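Local coordinates for protein putative mandelate racemase (Salmonella typhimurium, PDB 2O56) that probably acts as a magnesium-dependent hydro-lyase (dehydratase) of the enolase superfamily, though its substrate is not established, at residues T228-R236 and Q257-I267. Residues are numbered along the deposited sequence; the frame is centred on the assembly and turned at random.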
loop_
_atom_site.group_PDB
_atom_site.type_symbol
_atom_site.label_atom_id
_atom_site.label_comp_id
_atom_site.label_asym_id
_atom_site.label_seq_id
_atom_site.Cartn_x
_atom_site.Cartn_y
_atom_site.Cartn_z
ATOM N N THR A 228 19.554 -3.754 -13.012
ATOM C CA THR A 228 19.152 -4.217 -11.677
ATOM C C THR A 228 19.776 -5.565 -11.298
ATOM O O THR A 228 20.358 -5.701 -10.232
ATOM C CB THR A 228 17.619 -4.299 -11.554
ATOM O OG1 THR A 228 17.071 -3.024 -11.872
ATOM C CG2 THR A 228 17.191 -4.680 -10.129
ATOM N N THR A 229 19.688 -6.538 -12.190
ATOM C CA THR A 229 20.205 -7.880 -11.893
ATOM C C THR A 229 21.716 -7.934 -11.643
ATOM O O THR A 229 22.161 -8.459 -10.629
ATOM C CB THR A 229 19.731 -8.891 -12.955
ATOM O OG1 THR A 229 18.306 -8.794 -13.049
ATOM C CG2 THR A 229 20.097 -10.334 -12.560
ATOM N N SER A 230 22.498 -7.378 -12.559
ATOM C CA SER A 230 23.950 -7.342 -12.411
ATOM C C SER A 230 24.446 -6.407 -11.312
ATOM O O SER A 230 25.471 -6.678 -10.694
ATOM C CB SER A 230 24.615 -6.971 -13.737
ATOM O OG SER A 230 24.016 -5.816 -14.309
ATOM N N ALA A 231 23.750 -5.294 -11.074
ATOM C CA ALA A 231 24.109 -4.407 -9.957
ATOM C C ALA A 231 23.971 -5.155 -8.634
ATOM O O ALA A 231 24.816 -5.024 -7.734
ATOM C CB ALA A 231 23.212 -3.137 -9.945
ATOM N N ILE A 232 22.904 -5.939 -8.513
ATOM C CA ILE A 232 22.714 -6.791 -7.332
ATOM C C ILE A 232 23.777 -7.886 -7.215
ATOM O O ILE A 232 24.297 -8.124 -6.137
ATOM C CB ILE A 232 21.292 -7.382 -7.252
ATOM C CG1 ILE A 232 20.280 -6.263 -6.929
ATOM C CG2 ILE A 232 21.215 -8.505 -6.190
ATOM C CD1 ILE A 232 18.834 -6.636 -7.264
ATOM N N GLN A 233 24.101 -8.530 -8.333
ATOM C CA GLN A 233 25.107 -9.607 -8.343
ATOM C C GLN A 233 26.448 -9.056 -7.837
ATOM O O GLN A 233 27.059 -9.608 -6.923
ATOM C CB GLN A 233 25.254 -10.136 -9.774
ATOM C CG GLN A 233 25.842 -11.544 -9.855
ATOM C CD GLN A 233 25.996 -12.030 -11.289
ATOM O OE1 GLN A 233 25.225 -11.664 -12.175
ATOM N NE2 GLN A 233 27.018 -12.848 -11.521
ATOM N N PHE A 234 26.864 -7.930 -8.411
ATOM C CA PHE A 234 28.107 -7.283 -8.029
ATOM C C PHE A 234 28.112 -6.734 -6.610
ATOM O O PHE A 234 29.074 -6.935 -5.862
ATOM C CB PHE A 234 28.500 -6.194 -9.026
ATOM C CG PHE A 234 29.890 -5.685 -8.810
ATOM C CD1 PHE A 234 30.982 -6.548 -8.945
ATOM C CD2 PHE A 234 30.112 -4.368 -8.427
ATOM C CE1 PHE A 234 32.268 -6.096 -8.726
ATOM C CE2 PHE A 234 31.403 -3.908 -8.211
ATOM C CZ PHE A 234 32.483 -4.782 -8.363
ATOM N N GLY A 235 27.039 -6.050 -6.221
ATOM C CA GLY A 235 26.999 -5.451 -4.873
ATOM C C GLY A 235 27.142 -6.479 -3.765
ATOM O O GLY A 235 27.845 -6.245 -2.767
ATOM N N ARG A 236 26.489 -7.624 -3.946
ATOM C CA ARG A 236 26.537 -8.733 -2.987
ATOM C C ARG A 236 27.949 -9.310 -2.864
ATOM O O ARG A 236 28.352 -9.751 -1.797
ATOM C CB ARG A 236 25.583 -9.851 -3.410
ATOM C CG ARG A 236 24.123 -9.610 -3.047
ATOM C CD ARG A 236 23.294 -10.865 -3.273
ATOM N NE ARG A 236 21.886 -10.658 -2.951
ATOM C CZ ARG A 236 20.869 -11.175 -3.636
ATOM N NH1 ARG A 236 21.086 -11.944 -4.701
ATOM N NH2 ARG A 236 19.628 -10.913 -3.252
ATOM N N GLN A 257 13.572 0.283 -9.664
ATOM C CA GLN A 257 14.759 -0.535 -9.889
ATOM C C GLN A 257 15.852 -0.185 -8.875
ATOM O O GLN A 257 16.491 -1.074 -8.318
ATOM C CB GLN A 257 15.287 -0.385 -11.323
ATOM C CG GLN A 257 14.269 -0.641 -12.430
ATOM C CD GLN A 257 13.421 -1.874 -12.224
ATOM O OE1 GLN A 257 12.199 -1.826 -12.350
ATOM N NE2 GLN A 257 14.059 -2.986 -11.926
ATOM N N MET A 258 16.054 1.111 -8.631
ATOM C CA MET A 258 16.940 1.559 -7.538
ATOM C C MET A 258 16.549 0.985 -6.174
ATOM O O MET A 258 17.411 0.566 -5.381
ATOM C CB MET A 258 16.994 3.093 -7.472
ATOM C CG MET A 258 18.201 3.660 -6.686
ATOM S SD MET A 258 19.775 3.600 -7.578
ATOM C CE MET A 258 19.445 4.723 -8.938
ATOM N N LYS A 259 15.248 1.006 -5.889
ATOM C CA LYS A 259 14.706 0.377 -4.687
ATOM C C LYS A 259 14.997 -1.126 -4.635
ATOM O O LYS A 259 15.368 -1.651 -3.577
ATOM C CB LYS A 259 13.215 0.674 -4.555
ATOM C CG LYS A 259 12.552 0.275 -3.235
ATOM C CD LYS A 259 13.351 0.636 -2.014
ATOM C CE LYS A 259 12.643 0.165 -0.742
ATOM N NZ LYS A 259 11.202 0.538 -0.719
ATOM N N GLN A 260 14.867 -1.811 -5.768
ATOM C CA GLN A 260 15.175 -3.240 -5.804
ATOM C C GLN A 260 16.658 -3.502 -5.457
ATOM O O GLN A 260 16.948 -4.420 -4.708
ATOM C CB GLN A 260 14.768 -3.852 -7.150
ATOM C CG GLN A 260 15.069 -5.343 -7.335
ATOM C CD GLN A 260 14.146 -6.286 -6.574
ATOM O OE1 GLN A 260 13.224 -5.868 -5.878
ATOM N NE2 GLN A 260 14.406 -7.584 -6.712
ATOM N N VAL A 261 17.574 -2.676 -5.967
ATOM C CA VAL A 261 18.998 -2.805 -5.626
ATOM C C VAL A 261 19.208 -2.564 -4.120
ATOM O O VAL A 261 19.846 -3.363 -3.455
ATOM C CB VAL A 261 19.922 -1.892 -6.514
ATOM C CG1 VAL A 261 21.436 -2.102 -6.167
ATOM C CG2 VAL A 261 19.723 -2.218 -7.986
ATOM N N ALA A 262 18.586 -1.510 -3.585
ATOM C CA ALA A 262 18.670 -1.167 -2.157
ATOM C C ALA A 262 18.221 -2.325 -1.268
ATOM O O ALA A 262 18.855 -2.615 -0.247
ATOM C CB ALA A 262 17.863 0.086 -1.854
ATOM N N ASP A 263 17.159 -3.008 -1.686
ATOM C CA ASP A 263 16.604 -4.136 -0.931
ATOM C C ASP A 263 17.566 -5.329 -0.857
ATOM O O ASP A 263 17.621 -6.021 0.156
ATOM C CB ASP A 263 15.296 -4.607 -1.574
ATOM C CG ASP A 263 14.143 -3.625 -1.358
ATOM O OD1 ASP A 263 14.302 -2.690 -0.548
ATOM O OD2 ASP A 263 13.077 -3.804 -1.990
ATOM N N LYS A 264 18.301 -5.566 -1.940
ATOM C CA LYS A 264 19.056 -6.816 -2.115
ATOM C C LYS A 264 20.543 -6.634 -1.835
ATOM O O LYS A 264 21.284 -7.614 -1.686
ATOM C CB LYS A 264 18.846 -7.367 -3.531
ATOM C CG LYS A 264 17.357 -7.605 -3.942
ATOM C CD LYS A 264 16.579 -8.367 -2.846
ATOM C CE LYS A 264 15.254 -8.949 -3.370
ATOM N NZ LYS A 264 14.740 -10.009 -2.440
ATOM N N VAL A 265 20.988 -5.381 -1.790
ATOM C CA VAL A 265 22.414 -5.072 -1.556
ATOM C C VAL A 265 22.525 -4.293 -0.255
ATOM O O VAL A 265 21.844 -3.291 -0.076
ATOM C CB VAL A 265 23.026 -4.262 -2.733
ATOM C CG1 VAL A 265 24.467 -3.814 -2.415
ATOM C CG2 VAL A 265 22.984 -5.061 -4.027
ATOM N N ASN A 266 23.366 -4.766 0.661
ATOM C CA ASN A 266 23.545 -4.105 1.968
ATOM C C ASN A 266 24.727 -3.139 1.971
ATOM O O ASN A 266 25.607 -3.228 2.812
ATOM C CB ASN A 266 23.758 -5.162 3.073
ATOM C CG ASN A 266 22.572 -6.097 3.226
ATOM O OD1 ASN A 266 21.427 -5.714 3.009
ATOM N ND2 ASN A 266 22.848 -7.334 3.595
ATOM N N ILE A 267 24.753 -2.245 0.994
ATOM C CA ILE A 267 25.660 -1.084 0.951
ATOM C C ILE A 267 24.722 0.113 0.708
ATOM O O ILE A 267 23.804 -0.030 -0.083
ATOM C CB ILE A 267 26.547 -1.192 -0.300
ATOM C CG1 ILE A 267 27.342 -2.516 -0.289
ATOM C CG2 ILE A 267 27.500 -0.000 -0.414
ATOM C CD1 ILE A 267 27.990 -2.833 -1.615
#
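With OG1 of Thr-228 set beside its own backbone N (chi1 -56°) and the chain of Gln-257 bent at chi2 (-45°), hydroxyl and amide meet where the two helices begin to run together. Gln-257 NE2 donates to Thr-228 OG1 at 3.0 Å, a nearly straight bond with the oxygen lying in the amide plane. The same hydroxyl is hydrogen-bonded to Asp-317 of a neighbouring subunit, so this polar end of the contact also belongs to the oligomer interface. The other branch of the threonine turns to apolar work: CG2 of Thr-228 sits 3.6 Å from CG of Gln-260.

One turn on, Ile-232 fills the groove between the helices. Its CG2 lies 3.7 Å from CB of Lys-264, its CD1 reaches CG of the same lysine, and its CA is 3.7 Å from CG2 of Val-265. On the inner flank, CB of Ala-231 packs against CG2 of Val-261 at 4.1 Å. Gly-235 brings bare backbone to the contact: its CA is 3.9 Å from CG1 of Val-265, and its carbonyl O meets CD1 of Ile-267.

In one of its two modelled conformers, Arg-236 lies alongside Lys-264 on the outer flank, with CG2 of Ile-232 over one guanidinium face; a weak, bent bond from NE to Lys-264 O (3.4 Å) is tentative.

Val-261 touches Leu-269, and Val-265 and Ile-267 touch Tyr-246, tying the pair to parallel strands beneath. Segments 228-236 and 257-264 pack side by side, axes 9.4 Å apart and 23° from parallel. The chain order, helix 228-238, strand 246-247, helix 255-264, with its parallel sheet, marks them as successive outer helices of the enolase superfamily's modified TIM barrel.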